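Phosphotriesterase homology protein (Escherichia coli, PDB 1BF6) hydrolyses carboxylic esters such as phosphorylated glyceryl acetates and aromatic acetates and propionates, as a zinc-dependent monomeric enzyme of the phosphotriesterase family. Local coordinates at residues F88-A93 and L135-V139; T127-I132 and H157-M163; G164-L168 and K197-A203. The contacts are given in a common frame with arbitrary orientation. Residue numbers count along the deposited sequence, not the author numbering.

Interaction 1: residues F88-A93 and L135-V139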
loop_
_atom_site.group_PDB
_atom_site.type_symbol
_atom_site.label_atom_id
_atom_site.label_comp_id
_atom_site.label_asym_id
_atom_site.label_seq_id
_atom_site.Cartn_x
_atom_site.Cartn_y
_atom_site.Cartn_z
ATOM N N PHE A 88 -10.742 -6.244 12.687
ATOM C CA PHE A 88 -9.833 -6.880 13.655
ATOM C C PHE A 88 -10.336 -8.193 14.263
ATOM O O PHE A 88 -11.526 -8.325 14.568
ATOM C CB PHE A 88 -9.561 -5.962 14.859
ATOM C CG PHE A 88 -8.712 -4.752 14.571
ATOM C CD1 PHE A 88 -7.696 -4.780 13.607
ATOM C CD2 PHE A 88 -8.905 -3.582 15.314
ATOM C CE1 PHE A 88 -6.884 -3.653 13.396
ATOM C CE2 PHE A 88 -8.106 -2.457 15.113
ATOM C CZ PHE A 88 -7.090 -2.490 14.150
ATOM N N PRO A 89 -9.443 -9.189 14.415
ATOM C CA PRO A 89 -9.868 -10.454 15.030
ATOM C C PRO A 89 -10.074 -10.079 16.514
ATOM O O PRO A 89 -9.611 -9.017 16.960
ATOM C CB PRO A 89 -8.630 -11.346 14.890
ATOM C CG PRO A 89 -7.924 -10.790 13.696
ATOM C CD PRO A 89 -8.083 -9.305 13.852
ATOM N N GLU A 90 -10.762 -10.931 17.269
ATOM C CA GLU A 90 -11.021 -10.678 18.692
ATOM C C GLU A 90 -9.751 -10.442 19.508
ATOM O O GLU A 90 -9.720 -9.580 20.385
ATOM C CB GLU A 90 -11.776 -11.866 19.313
ATOM C CG GLU A 90 -13.100 -12.227 18.624
ATOM C CD GLU A 90 -14.197 -11.186 18.832
ATOM O OE1 GLU A 90 -13.983 -10.227 19.615
ATOM O OE2 GLU A 90 -15.284 -11.336 18.218
ATOM N N HIS A 91 -8.702 -11.197 19.191
ATOM C CA HIS A 91 -7.436 -11.111 19.918
ATOM C C HIS A 91 -6.653 -9.797 19.878
ATOM O O HIS A 91 -5.675 -9.635 20.615
ATOM C CB HIS A 91 -6.539 -12.317 19.605
ATOM C CG HIS A 91 -5.992 -12.347 18.208
ATOM N ND1 HIS A 91 -6.361 -13.304 17.288
ATOM C CD2 HIS A 91 -5.020 -11.612 17.612
ATOM C CE1 HIS A 91 -5.634 -13.168 16.194
ATOM N NE2 HIS A 91 -4.810 -12.148 16.365
ATOM N N VAL A 92 -7.049 -8.864 19.012
ATOM C CA VAL A 92 -6.355 -7.583 18.997
ATOM C C VAL A 92 -6.654 -6.868 20.326
ATOM O O VAL A 92 -5.796 -6.180 20.882
ATOM C CB VAL A 92 -6.764 -6.707 17.787
ATOM C CG1 VAL A 92 -6.178 -5.301 17.925
ATOM C CG2 VAL A 92 -6.281 -7.365 16.504
ATOM N N ALA A 93 -7.855 -7.074 20.863
ATOM C CA ALA A 93 -8.226 -6.448 22.130
ATOM C C ALA A 93 -7.646 -7.178 23.348
ATOM O O ALA A 93 -7.237 -6.537 24.312
ATOM C CB ALA A 93 -9.749 -6.351 22.256
ATOM N N LEU A 135 -8.516 0.501 19.601
ATOM C CA LEU A 135 -7.823 -0.677 19.082
ATOM C C LEU A 135 -6.863 -0.327 17.946
ATOM O O LEU A 135 -5.814 -0.950 17.795
ATOM C CB LEU A 135 -8.811 -1.750 18.626
ATOM C CG LEU A 135 -9.622 -2.420 19.741
ATOM C CD1 LEU A 135 -10.540 -3.473 19.127
ATOM C CD2 LEU A 135 -8.680 -3.077 20.744
ATOM N N GLU A 136 -7.251 0.634 17.115
ATOM C CA GLU A 136 -6.382 1.076 16.024
ATOM C C GLU A 136 -5.147 1.775 16.618
ATOM O O GLU A 136 -4.027 1.559 16.154
ATOM C CB GLU A 136 -7.148 2.009 15.092
ATOM C CG GLU A 136 -8.067 1.244 14.149
ATOM C CD GLU A 136 -9.132 2.104 13.505
ATOM O OE1 GLU A 136 -9.199 3.321 13.768
ATOM O OE2 GLU A 136 -9.921 1.543 12.722
ATOM N N GLU A 137 -5.353 2.589 17.652
ATOM C CA GLU A 137 -4.246 3.270 18.315
ATOM C C GLU A 137 -3.236 2.237 18.814
ATOM O O GLU A 137 -2.029 2.382 18.604
ATOM C CB GLU A 137 -4.736 4.111 19.491
ATOM C CG GLU A 137 -3.581 4.744 20.276
ATOM C CD GLU A 137 -4.037 5.566 21.460
ATOM O OE1 GLU A 137 -5.034 5.185 22.115
ATOM O OE2 GLU A 137 -3.386 6.583 21.750
ATOM N N LYS A 138 -3.746 1.181 19.445
ATOM C CA LYS A 138 -2.924 0.096 19.981
ATOM C C LYS A 138 -2.136 -0.580 18.858
ATOM O O LYS A 138 -0.951 -0.895 19.015
ATOM C CB LYS A 138 -3.824 -0.927 20.671
ATOM C CG LYS A 138 -3.128 -2.070 21.370
ATOM C CD LYS A 138 -4.197 -3.060 21.836
ATOM C CE LYS A 138 -3.680 -4.072 22.821
ATOM N NZ LYS A 138 -4.827 -4.921 23.283
ATOM N N VAL A 139 -2.796 -0.818 17.722
ATOM C CA VAL A 139 -2.105 -1.435 16.591
ATOM C C VAL A 139 -0.983 -0.496 16.070
ATOM O O VAL A 139 0.116 -0.950 15.780
ATOM C CB VAL A 139 -3.100 -1.840 15.463
ATOM C CG1 VAL A 139 -2.345 -2.145 14.152
ATOM C CG2 VAL A 139 -3.881 -3.098 15.891
#
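Leu135, in the first turn of helix 134-150, meets both ends of the 88-93 segment: its CB lies 3.7 Å from Phe88 CE2, while its CD2 reaches Ala93 CB at 3.8 Å and, more loosely, Val92 CG1 at 4.4 Å. Next along the helix, the backbone N of Glu136 lies at the edge of the Phe88 ring, 3.8 Å from CE2, and Glu136 CG is at the same distance from that carbon. Its carboxylate is engaged away from Phe88, by Ser128 OG and the backbone N of Asp85 and Thr133. Lys138, all-trans, donates from NZ to Val92 O at 2.9 Å; the same ammonium also bonds to Arg95 O, so it gathers carbonyls at the end of the short helix 91-94. One turn after Leu135, Val139 presents CG2 to Phe88 CZ at 3.7 Å and to Val92 CG1 at 3.8 Å. Segment 88-93, which follows strand 75-80, thus packs on the start of helix 134-150, an outer helix of the (beta/alpha)8 barrel. Apolar side chains supply the bulk of the contact, and the lysine adds direction: its charge is met by backbone carbonyls, which ties the short helix to helix 134-150.

Interaction 2: residues T127-I132 and H157-M163. With ZN (zinc ion), chain D; SO4 (sulfate ion), chain E.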
loop_
_atom_site.group_PDB
_atom_site.type_symbol
_atom_site.label_atom_id
_atom_site.label_comp_id
_atom_site.label_asym_id
_atom_site.label_seq_id
_atom_site.Cartn_x
_atom_site.Cartn_y
_atom_site.Cartn_z
ATOM N N THR A 127 -6.794 3.181 9.973
ATOM C CA THR A 127 -7.643 3.847 10.934
ATOM C C THR A 127 -9.021 3.978 10.281
ATOM O O THR A 127 -9.160 3.846 9.053
ATOM C CB THR A 127 -7.087 5.227 11.346
ATOM O OG1 THR A 127 -6.757 5.984 10.176
ATOM C CG2 THR A 127 -5.838 5.066 12.232
ATOM N N SER A 128 -10.041 4.196 11.104
ATOM C CA SER A 128 -11.411 4.313 10.616
ATOM C C SER A 128 -11.692 5.691 10.022
ATOM O O SER A 128 -10.864 6.599 10.111
ATOM C CB SER A 128 -12.397 4.001 11.754
ATOM O OG SER A 128 -12.316 2.635 12.118
ATOM N N GLU A 129 -12.863 5.845 9.409
ATOM C CA GLU A 129 -13.230 7.120 8.813
ATOM C C GLU A 129 -13.462 8.227 9.840
ATOM O O GLU A 129 -14.398 8.163 10.644
ATOM C CB GLU A 129 -14.465 6.957 7.921
ATOM C CG GLU A 129 -14.884 8.246 7.214
ATOM C CD GLU A 129 -15.964 8.031 6.145
ATOM O OE1 GLU A 129 -16.395 6.873 5.910
ATOM O OE2 GLU A 129 -16.361 9.033 5.519
ATOM N N GLY A 130 -12.586 9.227 9.829
ATOM C CA GLY A 130 -12.726 10.356 10.727
ATOM C C GLY A 130 -12.369 10.110 12.181
ATOM O O GLY A 130 -12.620 10.966 13.032
ATOM N N LYS A 131 -11.764 8.966 12.472
ATOM C CA LYS A 131 -11.384 8.658 13.846
ATOM C C LYS A 131 -10.391 7.516 13.961
ATOM O O LYS A 131 -10.319 6.647 13.096
ATOM C CB LYS A 131 -12.627 8.309 14.682
ATOM C CG LYS A 131 -13.281 7.026 14.241
ATOM C CD LYS A 131 -14.445 6.587 15.118
ATOM C CE LYS A 131 -15.024 5.280 14.568
ATOM N NZ LYS A 131 -16.147 4.733 15.375
ATOM N N ILE A 132 -9.591 7.560 15.022
ATOM C CA ILE A 132 -8.648 6.494 15.324
ATOM C C ILE A 132 -9.246 5.877 16.590
ATOM O O ILE A 132 -9.360 6.544 17.625
ATOM C CB ILE A 132 -7.217 7.017 15.616
ATOM C CG1 ILE A 132 -6.650 7.725 14.374
ATOM C CG2 ILE A 132 -6.319 5.861 16.033
ATOM C CD1 ILE A 132 -5.232 8.255 14.542
ATOM N N HIS A 157 -3.248 2.863 5.944
ATOM C CA HIS A 157 -4.545 2.934 5.256
ATOM C C HIS A 157 -5.312 4.082 5.897
ATOM O O HIS A 157 -5.530 4.073 7.116
ATOM C CB HIS A 157 -5.377 1.640 5.454
ATOM C CG HIS A 157 -6.860 1.796 5.189
ATOM N ND1 HIS A 157 -7.468 1.201 4.107
ATOM C CD2 HIS A 157 -7.810 2.401 5.946
ATOM C CE1 HIS A 157 -8.758 1.451 4.226
ATOM N NE2 HIS A 157 -9.018 2.173 5.321
ATOM N N THR A 158 -5.650 5.105 5.119
ATOM C CA THR A 158 -6.482 6.169 5.654
ATOM C C THR A 158 -7.844 5.899 5.007
ATOM O O THR A 158 -7.920 5.543 3.825
ATOM C CB THR A 158 -6.015 7.625 5.317
ATOM O OG1 THR A 158 -5.973 7.831 3.899
ATOM C CG2 THR A 158 -4.666 7.934 5.956
ATOM N N SER A 159 -8.893 5.953 5.817
ATOM C CA SER A 159 -10.253 5.728 5.332
ATOM C C SER A 159 -10.773 7.008 4.696
ATOM O O SER A 159 -10.982 8.018 5.369
ATOM C CB SER A 159 -11.152 5.265 6.477
ATOM O OG SER A 159 -10.906 3.902 6.761
ATOM N N PHE A 160 -10.952 6.964 3.379
ATOM C CA PHE A 160 -11.421 8.123 2.630
ATOM C C PHE A 160 -10.563 9.362 2.864
ATOM O O PHE A 160 -11.070 10.475 3.032
ATOM C CB PHE A 160 -12.910 8.367 2.889
ATOM C CG PHE A 160 -13.766 7.230 2.420
ATOM C CD1 PHE A 160 -13.919 6.990 1.053
ATOM C CD2 PHE A 160 -14.328 6.339 3.330
ATOM C CE1 PHE A 160 -14.610 5.876 0.592
ATOM C CE2 PHE A 160 -15.026 5.215 2.885
ATOM C CZ PHE A 160 -15.166 4.982 1.509
ATOM N N SER A 161 -9.249 9.128 2.874
ATOM C CA SER A 161 -8.244 10.177 3.049
ATOM C C SER A 161 -8.336 10.972 4.347
ATOM O O SER A 161 -7.974 12.149 4.380
ATOM C CB SER A 161 -8.264 11.123 1.837
ATOM O OG SER A 161 -8.102 10.382 0.638
ATOM N N THR A 162 -8.808 10.329 5.419
ATOM C CA THR A 162 -8.934 11.005 6.719
ATOM C C THR A 162 -7.932 10.462 7.743
ATOM O O THR A 162 -7.486 9.325 7.629
ATOM C CB THR A 162 -10.346 10.818 7.358
ATOM O OG1 THR A 162 -10.553 9.429 7.668
ATOM C CG2 THR A 162 -11.438 11.308 6.424
ATOM N N MET A 163 -7.592 11.306 8.719
ATOM C CA MET A 163 -6.709 10.960 9.841
ATOM C C MET A 163 -5.218 10.743 9.577
ATOM O O MET A 163 -4.498 10.305 10.475
ATOM C CB MET A 163 -7.269 9.745 10.608
ATOM C CG MET A 163 -8.768 9.834 10.926
ATOM S SD MET A 163 -9.264 11.387 11.650
ATOM C CE MET A 163 -8.667 11.141 13.325
HETATM ZN ZN ZN D . -6.336 0.328 2.339
HETATM S S SO4 E . -9.497 14.716 7.753
HETATM O O1 SO4 E . -10.947 14.886 7.775
HETATM O O2 SO4 E . -9.078 13.694 8.810
HETATM O O3 SO4 E . -8.977 14.194 6.384
HETATM O O4 SO4 E . -8.837 16.076 7.988
HETATM O O HOH W 1 -8.608 7.029 8.514
#
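His157 ND1 binds a zinc at 2.3 Å, in a site completed by Glu124 and His185; the other ring nitrogen, NE2, donates to Ser159 OG at 2.9 Å, and Ser159 OG in turn donates to Thr127 O at 2.9 Å. Two more hydrogen bonds join the loops: Gly130 N to Thr162 OG1 at 3.0 Å, and Thr127 N to His157 O at 3.2 Å, the latter prolonging the parallel strand pairing. Thr162 OG1 also donates to Ser159 O at 2.7 Å. A water bridges the loops, accepting from Ser159 N at 2.9 Å and lying 2.7 Å from Thr127 OG1, which also bonds to Gln167; Ser128 O (2.8 Å) and Thr162 O (2.7 Å) are among the acceptors competing for its protons. Further out, the type II turn from Ser128 to Lys131, with Gly130 at positive phi, rests on Met163: SD lies 3.4 Å from Gly130 C, and CE 4.1 Å from Ile132 CG1. Met163 N, at the N-cap of helix 164-173, binds a sulfate O2 at 2.8 Å. These loops follow adjacent parallel strands at the C-terminal end of the (beta/alpha)8 barrel, where the two-zinc site lies, and the relay helps to orient a zinc-binding imidazole.

Interaction 3: residues G164-L168 and K197-A203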
loop_
_atom_site.group_PDB
_atom_site.type_symbol
_atom_site.label_atom_id
_atom_site.label_comp_id
_atom_site.label_asym_id
_atom_site.label_seq_id
_atom_site.Cartn_x
_atom_site.Cartn_y
_atom_site.Cartn_z
ATOM N N GLY A 164 -4.747 11.066 8.371
ATOM C CA GLY A 164 -3.341 10.897 8.056
ATOM C C GLY A 164 -2.413 11.653 8.998
ATOM O O GLY A 164 -1.452 11.072 9.506
ATOM N N LEU A 165 -2.699 12.926 9.254
ATOM C CA LEU A 165 -1.856 13.718 10.144
ATOM C C LEU A 165 -1.849 13.128 11.564
ATOM O O LEU A 165 -0.798 13.093 12.223
ATOM C CB LEU A 165 -2.295 15.185 10.149
ATOM C CG LEU A 165 -1.979 15.964 8.857
ATOM C CD1 LEU A 165 -2.667 17.325 8.883
ATOM C CD2 LEU A 165 -0.468 16.121 8.704
ATOM N N GLU A 166 -3.004 12.610 11.993
ATOM C CA GLU A 166 -3.155 11.987 13.313
ATOM C C GLU A 166 -2.325 10.709 13.408
ATOM O O GLU A 166 -1.724 10.424 14.455
ATOM C CB GLU A 166 -4.630 11.679 13.604
ATOM C CG GLU A 166 -5.466 12.904 13.984
ATOM C CD GLU A 166 -5.974 13.705 12.793
ATOM O OE1 GLU A 166 -5.721 13.326 11.629
ATOM O OE2 GLU A 166 -6.643 14.722 13.034
ATOM N N GLN A 167 -2.280 9.948 12.313
ATOM C CA GLN A 167 -1.488 8.723 12.268
ATOM C C GLN A 167 -0.010 9.073 12.435
ATOM O O GLN A 167 0.726 8.366 13.116
ATOM C CB GLN A 167 -1.631 8.003 10.923
ATOM C CG GLN A 167 -3.019 7.472 10.586
ATOM C CD GLN A 167 -3.048 6.747 9.246
ATOM O OE1 GLN A 167 -2.113 6.846 8.454
ATOM N NE2 GLN A 167 -4.109 5.994 9.002
ATOM N N LEU A 168 0.427 10.135 11.754
ATOM C CA LEU A 168 1.831 10.556 11.805
ATOM C C LEU A 168 2.231 11.055 13.190
ATOM O O LEU A 168 3.327 10.743 13.663
ATOM C CB LEU A 168 2.121 11.623 10.741
ATOM C CG LEU A 168 1.980 11.177 9.273
ATOM C CD1 LEU A 168 2.367 12.339 8.362
ATOM C CD2 LEU A 168 2.858 9.968 9.000
ATOM N N LYS A 197 1.016 19.186 4.529
ATOM C CA LYS A 197 1.406 19.106 5.933
ATOM C C LYS A 197 2.110 17.791 6.218
ATOM O O LYS A 197 3.158 17.773 6.873
ATOM C CB LYS A 197 0.186 19.295 6.839
ATOM C CG LYS A 197 -0.343 20.724 6.788
ATOM C CD LYS A 197 -1.612 20.924 7.595
ATOM C CE LYS A 197 -2.098 22.361 7.485
ATOM N NZ LYS A 197 -3.397 22.542 8.193
ATOM N N MET A 198 1.580 16.696 5.676
ATOM C CA MET A 198 2.193 15.387 5.883
ATOM C C MET A 198 3.597 15.346 5.309
ATOM O O MET A 198 4.527 14.847 5.953
ATOM C CB MET A 198 1.335 14.263 5.281
ATOM C CG MET A 198 0.003 14.073 5.989
ATOM S SD MET A 198 -0.931 12.678 5.365
ATOM C CE MET A 198 -1.942 13.473 4.155
ATOM N N ILE A 199 3.758 15.886 4.099
ATOM C CA ILE A 199 5.065 15.927 3.463
ATOM C C ILE A 199 6.012 16.835 4.282
ATOM O O ILE A 199 7.188 16.523 4.441
ATOM C CB ILE A 199 4.950 16.421 1.987
ATOM C CG1 ILE A 199 4.234 15.355 1.142
ATOM C CG2 ILE A 199 6.342 16.753 1.414
ATOM C CD1 ILE A 199 3.939 15.792 -0.300
ATOM N N ASP A 200 5.474 17.919 4.837
ATOM C CA ASP A 200 6.260 18.844 5.641
ATOM C C ASP A 200 6.806 18.164 6.902
ATOM O O ASP A 200 7.889 18.498 7.369
ATOM C CB ASP A 200 5.436 20.073 6.013
ATOM C CG ASP A 200 6.295 21.197 6.565
ATOM O OD1 ASP A 200 7.157 21.692 5.813
ATOM O OD2 ASP A 200 6.120 21.569 7.745
ATOM N N LEU A 201 6.057 17.203 7.441
ATOM C CA LEU A 201 6.490 16.460 8.627
ATOM C C LEU A 201 7.548 15.420 8.251
ATOM O O LEU A 201 8.150 14.799 9.128
ATOM C CB LEU A 201 5.299 15.769 9.314
ATOM C CG LEU A 201 4.210 16.636 9.959
ATOM C CD1 LEU A 201 3.104 15.739 10.531
ATOM C CD2 LEU A 201 4.808 17.521 11.054
ATOM N N GLY A 202 7.734 15.200 6.948
ATOM C CA GLY A 202 8.729 14.253 6.473
ATOM C C GLY A 202 8.251 12.895 5.995
ATOM O O GLY A 202 9.059 12.039 5.641
ATOM N N ALA A 203 6.940 12.690 5.974
ATOM C CA ALA A 203 6.379 11.423 5.536
ATOM C C ALA A 203 6.184 11.364 4.009
ATOM O O ALA A 203 6.305 12.392 3.322
ATOM C CB ALA A 203 5.039 11.183 6.250
#
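Leu165, Leu168 and Met198 bury the most surface here and form a wholly apolar contact between helix 164-173 and the end of helix 192-200. Leu165 drives CD2 between Lys197 and Met198, 3.7 Å from Lys197 CB and a tight 3.4 Å from Met198 CG; the lysine contributes its aliphatic base while its amine leads away. One turn on, Leu168 points CD1 at Met198 CG (3.8 Å), Leu201 CD1 (4.1 Å) and Ala203 CB (3.6 Å). Met198 therefore touches both leucines, and its SD passes 4.0 Å from Gly164 CA, where a CB would clash. Gly202, at positive phi, ends the second helix in a Schellman motif, with Ala203 N bonded to Met198 O at 3.2 Å; this turns the chain so that Ala203 comes against Leu168. Toward the barrel strands, Leu168 and Met198 also rest on Val183 of strand 181-183. Such packing of successive outer helices over the strand between them is typical of the TIM-barrel, or (beta/alpha)8, fold of the phosphotriesterase family.

In the fold
All three contacts mix buried and exposed residues. Interaction 2 holds the zinc-side loops together with hydrogen bonds and a bridging water, whereas interaction 3 joins two outer helices through apolar side chains alone; interaction 1, centred farthest from the middle of the chain, combines apolar packing with one lysine bond. The loops of interaction 2 lead directly into helix 134-150 of interaction 1 and helix 164-173 of interaction 3, Met163 being followed by Gly164. Side chains of those helices reach back to the loops: Glu136 hydrogen-bonds to Ser128, and Gln167 to both Thr127 and His157. Interactions 1 and 3 stay about 7 Å apart at their nearest atoms.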